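Peroxisomal acyl-coenzyme A oxidase 1 (Arabidopsis thaliana, PDB 1W07) catalyses the FAD-dependent desaturation of long- and medium-chain acyl-CoAs to 2-trans-enoyl-CoAs in peroxisomes, reducing oxygen to hydrogen peroxide. Local coordinates at residues 17-20 with 21-24; 167-170 with 171-174; 260-263 with 264-268; 491-494 with 495-499; 599-602 with 603-607. The protein carries 1 engineered substitution. All blocks are in the same frame, centred on the assembly; numbering follows the deposited sequence. Where two conformers were deposited one is given.

Contact 1: 17-20 with 21-24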
loop_
_atom_site.group_PDB
_atom_site.type_symbol
_atom_site.label_atom_id
_atom_site.label_comp_id
_atom_site.label_asym_id
_atom_site.label_seq_id
_atom_site.Cartn_x
_atom_site.Cartn_y
_atom_site.Cartn_z
ATOM N N ASP B 17 20.334 -26.658 -6.988
ATOM C CA ASP B 17 19.925 -27.430 -5.812
ATOM C C ASP B 17 19.482 -26.496 -4.699
ATOM O O ASP B 17 20.290 -25.766 -4.118
ATOM C CB ASP B 17 21.052 -28.342 -5.316
ATOM C CG ASP B 17 21.236 -29.593 -6.191
ATOM O OD1 ASP B 17 20.225 -30.138 -6.670
ATOM O OD2 ASP B 17 22.382 -30.038 -6.367
ATOM N N VAL B 18 18.180 -26.531 -4.421
ATOM C CA VAL B 18 17.558 -25.684 -3.414
ATOM C C VAL B 18 18.164 -25.804 -2.024
ATOM O O VAL B 18 18.282 -24.804 -1.320
ATOM C CB VAL B 18 16.014 -25.952 -3.335
ATOM C CG1 VAL B 18 15.745 -27.409 -2.930
ATOM C CG2 VAL B 18 15.352 -24.958 -2.354
ATOM N N GLU B 19 18.543 -27.013 -1.624
ATOM C CA GLU B 19 19.109 -27.202 -0.302
ATOM C C GLU B 19 20.362 -26.353 -0.081
ATOM O O GLU B 19 20.598 -25.866 1.030
ATOM C CB GLU B 19 19.392 -28.690 -0.041
ATOM C CG GLU B 19 18.113 -29.556 0.031
ATOM C CD GLU B 19 17.048 -29.016 1.007
ATOM O OE1 GLU B 19 17.349 -28.832 2.206
ATOM O OE2 GLU B 19 15.896 -28.786 0.580
ATOM N N ASP B 20 21.148 -26.146 -1.135
ATOM C CA ASP B 20 22.363 -25.322 -1.057
ATOM C C ASP B 20 21.997 -23.840 -1.038
ATOM O O ASP B 20 22.646 -23.040 -0.359
ATOM C CB ASP B 20 23.277 -25.602 -2.248
ATOM C CG ASP B 20 23.946 -26.962 -2.155
ATOM O OD1 ASP B 20 24.793 -27.131 -1.254
ATOM O OD2 ASP B 20 23.611 -27.855 -2.960
ATOM N N MET B 21 20.960 -23.466 -1.781
ATOM C CA MET B 21 20.517 -22.075 -1.785
ATOM C C MET B 21 19.988 -21.707 -0.400
ATOM O O MET B 21 20.075 -20.553 0.009
ATOM C CB MET B 21 19.413 -21.854 -2.820
ATOM C CG MET B 21 19.060 -20.384 -3.016
ATOM S SD MET B 21 20.458 -19.418 -3.624
ATOM C CE MET B 21 20.201 -19.528 -5.402
ATOM N N LYS B 22 19.421 -22.683 0.312
ATOM C CA LYS B 22 18.887 -22.437 1.659
ATOM C C LYS B 22 19.994 -21.963 2.587
ATOM O O LYS B 22 19.773 -21.113 3.447
ATOM C CB LYS B 22 18.259 -23.705 2.254
ATOM C CG LYS B 22 16.911 -24.084 1.640
ATOM C CD LYS B 22 16.309 -25.320 2.316
ATOM C CE LYS B 22 14.893 -25.572 1.803
ATOM N NZ LYS B 22 14.290 -26.792 2.408
ATOM N N ILE B 23 21.188 -22.528 2.422
ATOM C CA ILE B 23 22.337 -22.151 3.249
ATOM C C ILE B 23 22.779 -20.723 2.925
ATOM O O ILE B 23 23.189 -19.973 3.809
ATOM C CB ILE B 23 23.522 -23.100 3.010
ATOM C CG1 ILE B 23 23.090 -24.544 3.305
ATOM C CG2 ILE B 23 24.717 -22.674 3.869
ATOM C CD1 ILE B 23 22.558 -24.744 4.708
ATOM N N VAL B 24 22.707 -20.359 1.651
ATOM C CA VAL B 24 23.078 -19.017 1.223
ATOM C C VAL B 24 22.175 -17.992 1.918
ATOM O O VAL B 24 22.649 -16.989 2.453
ATOM C CB VAL B 24 22.908 -18.846 -0.312
ATOM C CG1 VAL B 24 23.165 -17.400 -0.707
ATOM C CG2 VAL B 24 23.847 -19.786 -1.062
#

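Contact 2: 167-170 with 171-174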
loop_
_atom_site.group_PDB
_atom_site.type_symbol
_atom_site.label_atom_id
_atom_site.label_comp_id
_atom_site.label_asym_id
_atom_site.label_seq_id
_atom_site.Cartn_x
_atom_site.Cartn_y
_atom_site.Cartn_z
ATOM N N PRO B 167 5.244 19.387 30.234
ATOM C CA PRO B 167 4.816 20.783 30.087
ATOM C C PRO B 167 3.411 20.970 29.513
ATOM O O PRO B 167 2.574 21.634 30.127
ATOM C CB PRO B 167 5.889 21.375 29.179
ATOM C CG PRO B 167 7.100 20.619 29.573
ATOM C CD PRO B 167 6.592 19.198 29.671
ATOM N N THR B 168 3.174 20.391 28.338
ATOM C CA THR B 168 1.890 20.495 27.662
ATOM C C THR B 168 1.398 19.148 27.162
ATOM O O THR B 168 2.113 18.148 27.234
ATOM C CB THR B 168 1.987 21.430 26.451
ATOM O OG1 THR B 168 3.036 20.979 25.575
ATOM C CG2 THR B 168 2.279 22.849 26.909
ATOM N N GLN B 169 0.170 19.112 26.656
ATOM C CA GLN B 169 -0.399 17.856 26.175
ATOM C C GLN B 169 0.444 17.263 25.052
ATOM O O GLN B 169 0.614 16.052 24.981
ATOM C CB GLN B 169 -1.837 18.080 25.700
ATOM C CG GLN B 169 -2.581 16.797 25.379
ATOM C CD GLN B 169 -4.003 17.063 24.941
ATOM O OE1 GLN B 169 -4.243 17.849 24.026
ATOM N NE2 GLN B 169 -4.955 16.406 25.589
ATOM N N THR B 170 0.972 18.127 24.188
ATOM C CA THR B 170 1.794 17.691 23.062
ATOM C C THR B 170 3.150 17.136 23.512
ATOM O O THR B 170 3.876 16.531 22.716
ATOM C CB THR B 170 2.031 18.842 22.042
ATOM O OG1 THR B 170 2.685 19.949 22.686
ATOM C CG2 THR B 170 0.702 19.315 21.476
ATOM N N ALA B 171 3.477 17.330 24.792
ATOM C CA ALA B 171 4.735 16.843 25.349
ATOM C C ALA B 171 4.559 15.391 25.801
ATOM O O ALA B 171 5.532 14.710 26.122
ATOM C CB ALA B 171 5.163 17.717 26.534
ATOM N N SER B 172 3.318 14.933 25.828
ATOM C CA SER B 172 3.013 13.565 26.247
ATOM C C SER B 172 3.736 12.532 25.379
ATOM O O SER B 172 3.770 12.661 24.156
ATOM C CB SER B 172 1.504 13.315 26.166
ATOM O OG SER B 172 0.775 14.291 26.887
ATOM N N LYS B 173 4.303 11.508 26.006
ATOM C CA LYS B 173 4.996 10.450 25.267
ATOM C C LYS B 173 3.889 9.765 24.482
ATOM O O LYS B 173 2.772 9.619 24.981
ATOM C CB LYS B 173 5.678 9.456 26.214
ATOM C CG LYS B 173 6.823 10.066 26.992
ATOM C CD LYS B 173 7.837 10.675 26.032
ATOM C CE LYS B 173 8.951 11.392 26.773
ATOM N NZ LYS B 173 9.972 12.000 25.858
ATOM N N TRP B 174 4.193 9.338 23.264
ATOM C CA TRP B 174 3.181 8.737 22.403
ATOM C C TRP B 174 3.856 7.820 21.383
ATOM O O TRP B 174 4.749 8.258 20.658
ATOM C CB TRP B 174 2.430 9.885 21.704
ATOM C CG TRP B 174 1.158 9.508 20.996
ATOM C CD1 TRP B 174 1.037 8.975 19.740
ATOM C CD2 TRP B 174 -0.165 9.586 21.527
ATOM N NE1 TRP B 174 -0.277 8.715 19.470
ATOM C CE2 TRP B 174 -1.040 9.084 20.545
ATOM C CE3 TRP B 174 -0.699 10.030 22.749
ATOM C CZ2 TRP B 174 -2.428 9.010 20.741
ATOM C CZ3 TRP B 174 -2.069 9.959 22.947
ATOM C CH2 TRP B 174 -2.924 9.448 21.941
#

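Contact 3: 260-263 with 264-268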
loop_
_atom_site.group_PDB
_atom_site.type_symbol
_atom_site.label_atom_id
_atom_site.label_comp_id
_atom_site.label_asym_id
_atom_site.label_seq_id
_atom_site.Cartn_x
_atom_site.Cartn_y
_atom_site.Cartn_z
ATOM N N LYS B 260 27.540 13.474 33.102
ATOM C CA LYS B 260 27.272 13.364 34.532
ATOM C C LYS B 260 26.656 14.645 35.087
ATOM O O LYS B 260 26.738 15.709 34.475
ATOM C CB LYS B 260 28.563 13.070 35.305
ATOM C CG LYS B 260 29.104 11.647 35.193
ATOM C CD LYS B 260 29.808 11.395 33.871
ATOM C CE LYS B 260 30.804 10.239 33.984
ATOM N NZ LYS B 260 30.195 8.972 34.482
ATOM N N VAL B 261 26.034 14.516 36.252
ATOM C CA VAL B 261 25.414 15.632 36.947
ATOM C C VAL B 261 25.717 15.441 38.424
ATOM O O VAL B 261 25.035 14.674 39.112
ATOM C CB VAL B 261 23.886 15.656 36.753
ATOM C CG1 VAL B 261 23.272 16.740 37.624
ATOM C CG2 VAL B 261 23.551 15.892 35.286
ATOM N N THR B 262 26.752 16.130 38.900
ATOM C CA THR B 262 27.188 16.045 40.294
ATOM C C THR B 262 26.069 16.334 41.279
ATOM O O THR B 262 24.995 16.803 40.902
ATOM C CB THR B 262 28.313 17.050 40.581
ATOM O OG1 THR B 262 27.756 18.369 40.656
ATOM C CG2 THR B 262 29.359 17.006 39.475
ATOM N N ARG B 263 26.340 16.063 42.551
ATOM C CA ARG B 263 25.379 16.306 43.620
ATOM C C ARG B 263 25.032 17.785 43.741
ATOM O O ARG B 263 23.983 18.136 44.279
ATOM C CB ARG B 263 25.939 15.791 44.955
ATOM C CG ARG B 263 25.470 14.400 45.337
ATOM C CD ARG B 263 24.552 14.451 46.560
ATOM N NE ARG B 263 23.557 15.520 46.467
ATOM C CZ ARG B 263 22.666 15.794 47.417
ATOM N NH1 ARG B 263 22.634 15.074 48.533
ATOM N NH2 ARG B 263 21.812 16.797 47.261
ATOM N N GLU B 264 25.915 18.652 43.249
ATOM C CA GLU B 264 25.670 20.094 43.303
ATOM C C GLU B 264 25.009 20.617 42.029
ATOM O O GLU B 264 24.911 21.828 41.828
ATOM C CB GLU B 264 26.967 20.866 43.539
ATOM C CG GLU B 264 27.551 20.674 44.919
ATOM C CD GLU B 264 28.613 21.694 45.228
ATOM O OE1 GLU B 264 29.556 21.833 44.416
ATOM O OE2 GLU B 264 28.510 22.353 46.286
ATOM N N GLY B 265 24.567 19.708 41.167
ATOM C CA GLY B 265 23.906 20.119 39.940
ATOM C C GLY B 265 24.816 20.590 38.819
ATOM O O GLY B 265 24.380 21.320 37.929
ATOM N N GLU B 266 26.076 20.173 38.852
ATOM C CA GLU B 266 27.025 20.558 37.824
ATOM C C GLU B 266 26.996 19.564 36.671
ATOM O O GLU B 266 27.099 18.354 36.882
ATOM C CB GLU B 266 28.443 20.619 38.399
ATOM C CG GLU B 266 28.669 21.757 39.377
ATOM C CD GLU B 266 28.478 23.116 38.738
ATOM O OE1 GLU B 266 29.042 23.340 37.645
ATOM O OE2 GLU B 266 27.770 23.961 39.327
ATOM N N TYR B 267 26.844 20.073 35.454
ATOM C CA TYR B 267 26.822 19.228 34.270
ATOM C C TYR B 267 28.263 19.024 33.845
ATOM O O TYR B 267 28.930 19.975 33.438
ATOM C CB TYR B 267 26.054 19.904 33.129
ATOM C CG TYR B 267 25.929 19.036 31.891
ATOM C CD1 TYR B 267 24.982 18.017 31.828
ATOM C CD2 TYR B 267 26.781 19.211 30.798
ATOM C CE1 TYR B 267 24.881 17.190 30.707
ATOM C CE2 TYR B 267 26.691 18.387 29.672
ATOM C CZ TYR B 267 25.734 17.378 29.637
ATOM O OH TYR B 267 25.616 16.561 28.534
ATOM N N VAL B 268 28.742 17.789 33.929
ATOM C CA VAL B 268 30.120 17.491 33.554
ATOM C C VAL B 268 30.243 16.317 32.578
ATOM O O VAL B 268 29.939 15.173 32.927
ATOM C CB VAL B 268 30.972 17.171 34.805
ATOM C CG1 VAL B 268 32.444 17.160 34.434
ATOM C CG2 VAL B 268 30.690 18.190 35.911
#

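Contact 4: 491-494 with 495-499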
loop_
_atom_site.group_PDB
_atom_site.type_symbol
_atom_site.label_atom_id
_atom_site.label_comp_id
_atom_site.label_asym_id
_atom_site.label_seq_id
_atom_site.Cartn_x
_atom_site.Cartn_y
_atom_site.Cartn_z
ATOM N N ALA B 491 24.601 8.298 -10.340
ATOM C CA ALA B 491 24.543 8.848 -8.988
ATOM C C ALA B 491 25.416 10.095 -8.855
ATOM O O ALA B 491 24.970 11.129 -8.358
ATOM C CB ALA B 491 24.991 7.803 -7.983
ATOM N N LEU B 492 26.665 9.987 -9.297
ATOM C CA LEU B 492 27.603 11.103 -9.231
ATOM C C LEU B 492 27.068 12.296 -10.017
ATOM O O LEU B 492 27.130 13.428 -9.555
ATOM C CB LEU B 492 28.967 10.684 -9.793
ATOM C CG LEU B 492 30.050 11.774 -9.873
ATOM C CD1 LEU B 492 30.307 12.366 -8.500
ATOM C CD2 LEU B 492 31.324 11.165 -10.419
ATOM N N ARG B 493 26.551 12.021 -11.209
ATOM C CA ARG B 493 26.001 13.049 -12.068
ATOM C C ARG B 493 24.877 13.815 -11.371
ATOM O O ARG B 493 24.844 15.048 -11.389
ATOM C CB ARG B 493 25.485 12.413 -13.359
ATOM C CG ARG B 493 24.630 13.318 -14.227
ATOM C CD ARG B 493 25.425 14.452 -14.829
ATOM N NE ARG B 493 25.324 14.461 -16.291
ATOM C CZ ARG B 493 25.820 15.422 -17.061
ATOM N NH1 ARG B 493 26.455 16.445 -16.506
ATOM N NH2 ARG B 493 25.695 15.354 -18.379
ATOM N N MET B 494 23.952 13.081 -10.762
ATOM C CA MET B 494 22.839 13.702 -10.056
ATOM C C MET B 494 23.321 14.539 -8.874
ATOM O O MET B 494 22.816 15.626 -8.635
ATOM C CB MET B 494 21.849 12.624 -9.569
ATOM C CG MET B 494 21.125 11.913 -10.709
ATOM S SD MET B 494 20.114 10.483 -10.224
ATOM C CE MET B 494 18.606 11.270 -9.709
ATOM N N ALA B 495 24.300 14.028 -8.141
ATOM C CA ALA B 495 24.836 14.737 -6.981
ATOM C C ALA B 495 25.576 16.011 -7.402
ATOM O O ALA B 495 25.379 17.076 -6.808
ATOM C CB ALA B 495 25.766 13.837 -6.210
ATOM N N VAL B 496 26.425 15.902 -8.421
ATOM C CA VAL B 496 27.171 17.053 -8.904
ATOM C C VAL B 496 26.221 18.131 -9.415
ATOM O O VAL B 496 26.467 19.319 -9.242
ATOM C CB VAL B 496 28.146 16.651 -10.030
ATOM C CG1 VAL B 496 28.775 17.895 -10.643
ATOM C CG2 VAL B 496 29.221 15.737 -9.465
ATOM N N THR B 497 25.133 17.713 -10.043
ATOM C CA THR B 497 24.148 18.652 -10.555
ATOM C C THR B 497 23.473 19.390 -9.394
ATOM O O THR B 497 23.266 20.611 -9.455
ATOM C CB THR B 497 23.094 17.921 -11.388
ATOM O OG1 THR B 497 23.732 17.339 -12.527
ATOM C CG2 THR B 497 22.010 18.871 -11.850
ATOM N N CYS B 498 23.134 18.653 -8.334
ATOM C CA CYS B 498 22.501 19.255 -7.165
ATOM C C CYS B 498 23.441 20.265 -6.507
ATOM O O CYS B 498 23.001 21.306 -6.035
ATOM C CB CYS B 498 22.109 18.176 -6.143
ATOM S SG CYS B 498 20.560 17.301 -6.498
ATOM N N ALA B 499 24.730 19.944 -6.481
ATOM C CA ALA B 499 25.718 20.827 -5.876
ATOM C C ALA B 499 25.813 22.138 -6.665
ATOM O O ALA B 499 25.819 23.222 -6.082
ATOM C CB ALA B 499 27.068 20.144 -5.831
#

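Contact 5: 599-602 with 603-607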
loop_
_atom_site.group_PDB
_atom_site.type_symbol
_atom_site.label_atom_id
_atom_site.label_comp_id
_atom_site.label_asym_id
_atom_site.label_seq_id
_atom_site.Cartn_x
_atom_site.Cartn_y
_atom_site.Cartn_z
ATOM N N ASN B 599 12.917 -21.417 -12.283
ATOM C CA ASN B 599 13.558 -21.463 -10.977
ATOM C C ASN B 599 12.791 -20.738 -9.884
ATOM O O ASN B 599 13.133 -20.872 -8.714
ATOM C CB ASN B 599 14.956 -20.851 -11.079
ATOM C CG ASN B 599 15.850 -21.635 -11.993
ATOM O OD1 ASN B 599 16.327 -22.708 -11.634
ATOM N ND2 ASN B 599 16.065 -21.118 -13.195
ATOM N N ALA B 600 11.745 -19.996 -10.258
ATOM C CA ALA B 600 10.974 -19.173 -9.310
ATOM C C ALA B 600 10.541 -19.856 -8.023
ATOM O O ALA B 600 10.932 -19.430 -6.932
ATOM C CB ALA B 600 9.741 -18.544 -9.995
ATOM N N VAL B 601 9.722 -20.895 -8.135
ATOM C CA VAL B 601 9.245 -21.574 -6.951
ATOM C C VAL B 601 10.376 -22.058 -6.055
ATOM O O VAL B 601 10.316 -21.882 -4.842
ATOM C CB VAL B 601 8.326 -22.738 -7.322
ATOM C CG1 VAL B 601 7.984 -23.558 -6.053
ATOM C CG2 VAL B 601 7.065 -22.194 -8.003
ATOM N N ALA B 602 11.401 -22.673 -6.641
ATOM C CA ALA B 602 12.536 -23.159 -5.858
ATOM C C ALA B 602 13.268 -21.987 -5.202
ATOM O O ALA B 602 13.762 -22.106 -4.076
ATOM C CB ALA B 602 13.501 -23.955 -6.754
ATOM N N LEU B 603 13.341 -20.847 -5.891
ATOM C CA LEU B 603 14.023 -19.690 -5.303
ATOM C C LEU B 603 13.327 -19.181 -4.032
ATOM O O LEU B 603 13.981 -18.600 -3.159
ATOM C CB LEU B 603 14.126 -18.568 -6.337
ATOM C CG LEU B 603 15.149 -18.812 -7.457
ATOM C CD1 LEU B 603 15.036 -17.735 -8.526
ATOM C CD2 LEU B 603 16.539 -18.831 -6.852
ATOM N N VAL B 604 12.012 -19.387 -3.909
ATOM C CA VAL B 604 11.338 -18.945 -2.691
ATOM C C VAL B 604 11.329 -20.063 -1.652
ATOM O O VAL B 604 11.179 -19.803 -0.455
ATOM C CB VAL B 604 9.887 -18.435 -2.958
ATOM C CG1 VAL B 604 9.937 -17.281 -3.954
ATOM C CG2 VAL B 604 8.950 -19.578 -3.424
ATOM N N ASP B 605 11.502 -21.311 -2.103
ATOM C CA ASP B 605 11.535 -22.439 -1.169
ATOM C C ASP B 605 12.843 -22.320 -0.396
ATOM O O ASP B 605 12.961 -22.789 0.739
ATOM C CB ASP B 605 11.515 -23.792 -1.894
ATOM C CG ASP B 605 10.186 -24.097 -2.566
ATOM O OD1 ASP B 605 9.125 -23.623 -2.100
ATOM O OD2 ASP B 605 10.210 -24.857 -3.571
ATOM N N ALA B 606 13.838 -21.692 -1.016
ATOM C CA ALA B 606 15.137 -21.512 -0.370
ATOM C C ALA B 606 15.011 -20.754 0.954
ATOM O O ALA B 606 15.900 -20.829 1.806
ATOM C CB ALA B 606 16.086 -20.782 -1.311
ATOM N N PHE B 607 13.915 -20.015 1.118
ATOM C CA PHE B 607 13.669 -19.241 2.342
ATOM C C PHE B 607 13.422 -20.208 3.500
ATOM O O PHE B 607 13.616 -19.864 4.668
ATOM C CB PHE B 607 12.440 -18.337 2.148
ATOM C CG PHE B 607 12.570 -17.363 0.997
ATOM C CD1 PHE B 607 11.441 -16.862 0.352
ATOM C CD2 PHE B 607 13.827 -16.934 0.568
ATOM C CE1 PHE B 607 11.567 -15.941 -0.708
ATOM C CE2 PHE B 607 13.965 -16.021 -0.483
ATOM C CZ PHE B 607 12.828 -15.524 -1.123
#

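Contact 1: 17-20 with 21-24
Glu19 and Lys22 both set CG beside the backbone N and anti to the carbonyl carbon (chi1 -66° and -74°), which sends the two side chains alongside one another on one flank of helix 18-26. A second bend in Glu19, at chi2 (-52°), folds its carboxylate over toward the lysine, whose chain stays extended beyond CG. The salt bridge that results runs from Lys22 NZ to Glu19 OE2 at 3.1 Å. The ammonium group comes in on the syn side of OE2, somewhat out of the carboxylate plane, and the bridge is one-sided, because Glu19 OE1 stays 3.7 Å from NZ. The lysine methylenes are packed as well: Lys22 CG lies 3.3 Å from Val18 O, and Lys22 CE is 4.2 Å from Val18 CG2. The backbone bond from Lys22 N to Val18 O is 2.9 Å long, whereas that from Met21 N to Asp17 O is weak. Met21, by contrast with the lysine, turns inward against Val548, Leu552 and Tyr342, while Lys22 NZ has a weak second bond to Asn608. An ion pair of this kind, i to i+3 at the surface, probably restrains the lysine chain along the helix and may offset part of the negative charge that Asp17, Glu19 and Asp20 gather near the helix N-terminus.

Contact 2: 167-170 with 171-174
Thr168 O accepts from Ala171 N at 2.9 Å and Gln169 O from Ser172 N at 3.0 Å, two successive i to i+3 bonds that wind the chain into a short 3-10 turn before it straightens into strand 173-174. Both N-H groups come in from well above the plane of the carbonyl they use. The turn lies within the acyl-CoA dehydrogenase middle domain and leads toward the small antiparallel sheet formed with strand 240-244. Ala171 is buried: CB lies 3.8 Å from Pro167 CD and only 3.2 Å from Thr168 O, the methyl touching both the proline ring and the carbonyl oxygen. The two threonine hydroxyls are linked to each other. Each OG1 stands between its own backbone N and carbonyl carbon (chi1 55° in Thr168, 59° in Thr170), and Thr168 OG1 donates to Thr170 OG1 at 3.1 Å. Thr170 OG1 is bonded in addition to Glu150, which the Ala171 methyl also touches. Past the turn, Lys173 reaches Glu139, whereas Trp174 meets His402 and Phe630 of the second subunit, which ties the stretch to the dimer interface. Ser172 was deposited in two conformers; in the one described, OG sits beside its own backbone N and donates to Gln169 O at 2.6 Å, on the same face of the carbonyl as Ser172 N.

Contact 3: 260-263 with 264-268
Thr262 stands opposite both Gly265 and Glu266 where the chain reverses, and this makes the stretch a beta hairpin closed by a type I turn and a G1 bulge. Gly265 takes the positive phi (79°) of the bulge, a conformation that favours glycine, and Gly265 N closes the turn on Thr262 O at 2.9 Å. Beyond the turn, Thr262 N bonds to Glu266 O in the carbonyl plane, and Lys260 pairs with Val268 through two mutual backbone bonds, as a hydrogen-bonded antiparallel pair. Val261 and Tyr267 form the adjoining non-hydrogen-bonded pair, their side chains on one face. Val261 CG1 is anti to the backbone N (chi1 174°) and touches Gly265 CA at 4.1 Å; CG2, on the other branch, meets Tyr267 CD1 obliquely at 4.3 Å. The tyrosine hydroxyl bonds to Ser259 and His202, and the ring stacks on Tyr199. On the side of Lys260 and Val268, Val268 CG2 meets Thr262 CG2 at 4.0 Å. The Lys260 chain curls back until NZ bonds to Met256 O. Thr262 and Glu266 lie side by side, pointing the same way, and the glutamate bonds through OE2 to Asn195. A chi1 of 74° places the threonine hydroxyl between backbone N and carbonyl carbon, facing the turn. There Thr262 OG1 accepts two N-H groups, from Glu266 N at 3.1 Å and, as an ST turn, from Glu264 N at 3.2 Å.

Contact 4: 491-494 with 495-499
Leu492 and Val496, one turn apart on helix 480-503, make the tight side of this contact. The two side chains cross at a slant, Leu492 CD1 meeting Val496 CG2 at 3.7 Å; Val496 CG2 also lies 3.1 Å from Leu492 O. Val496 owes this to a first torsion (172°) that points CG1 anti to the backbone N and sends CG2 back along the helix. The pair is backed by Ala461 and Leu464 of helix 461-464 and by Leu465. Leu492 and Ala495 are buried, with Ala495 CB 3.5 Å from Ala491 O. The flank of Arg493 and Thr497 is looser in its side-chain packing: Arg493 CD comes no nearer than 4.1 Å to Thr497 OG1, and the arginine chain reaches away to Thr574 and Asn575. Polarity holds this side instead. Thr497 OG1, beside its own backbone N (chi1 -63°), donates to Arg493 O at 2.8 Å, and Thr497 N gives that oxygen a second bond of 3.0 Å from the opposite face of its plane. Met494 and Cys498 face helix 516-538. A threonine hydroxyl returned to the carbonyl four residues back is a familiar motif of helices, here within the helical C-terminal part of the acyl-CoA oxidase fold.

Contact 5: 599-602 with 603-607
Val601 and Asp605 pack one turn apart on the short helix 600-605, a buried turn in the C-terminal part of the acyl-CoA oxidase fold. Asp605 can be followed outward from the backbone. Its CB rests 3.6 Å from Ala602 O; chi1 (-70°) then sets CG beside the backbone N, 3.2 Å from Val601 O. At the tip, OD2 passes across the valine, 3.6 Å from Val601 CG1, while OD1 keeps a little farther from the same methyl. Both carboxylate oxygens are spoken for: OD2 by a salt bridge to Arg11 and OD1 by another to Arg305, a member of helix 278-309. These two arginines probably fix the rotation of the carboxylate and should offset the cost of holding acceptors so near Val601 O, a carbonyl that already takes the backbone N-H of Asp605 in its own plane. Val604 crowds that oxygen too: with CG2 between the backbone N and the carbonyl carbon, the methyl sits 3.0 Å from Val601 O. Leu603 packs at the beginning of the segment: CG lies against Asn599 O and CD1 is 4.0 Å from Asn599 CB, and beyond it lie Phe16 and Leu338. The Asn599 side chain is held by bonds to Glu15 N and Gln595 O. The Phe607 ring lies against the backbone of Leu603 and Val604, with Leu603 O 3.7 Å above its plane, toward the rim, and Val604 CA over the same face.

Along the chain the five contacts follow in series, each a local contact, but in space only contacts 1 and 5 touch. Their centres are 9 Å apart: helix 18-26 packs on 599-607, for instance through Met21 and Ala606. Contacts 2 and 3 lie on the same side of the chain's centre, opposite contacts 1 and 5, with centres 27 Å apart, on two separate small antiparallel sheets. Contact 4, on helix 480-503, stands alone, its centre 38 Å from contact 5. Contacts 1 and 5 thus join helical parts from the two ends of the sequence, while contacts 2 and 3 belong to the beta part, where contact 2 also reaches the second subunit of the homodimer.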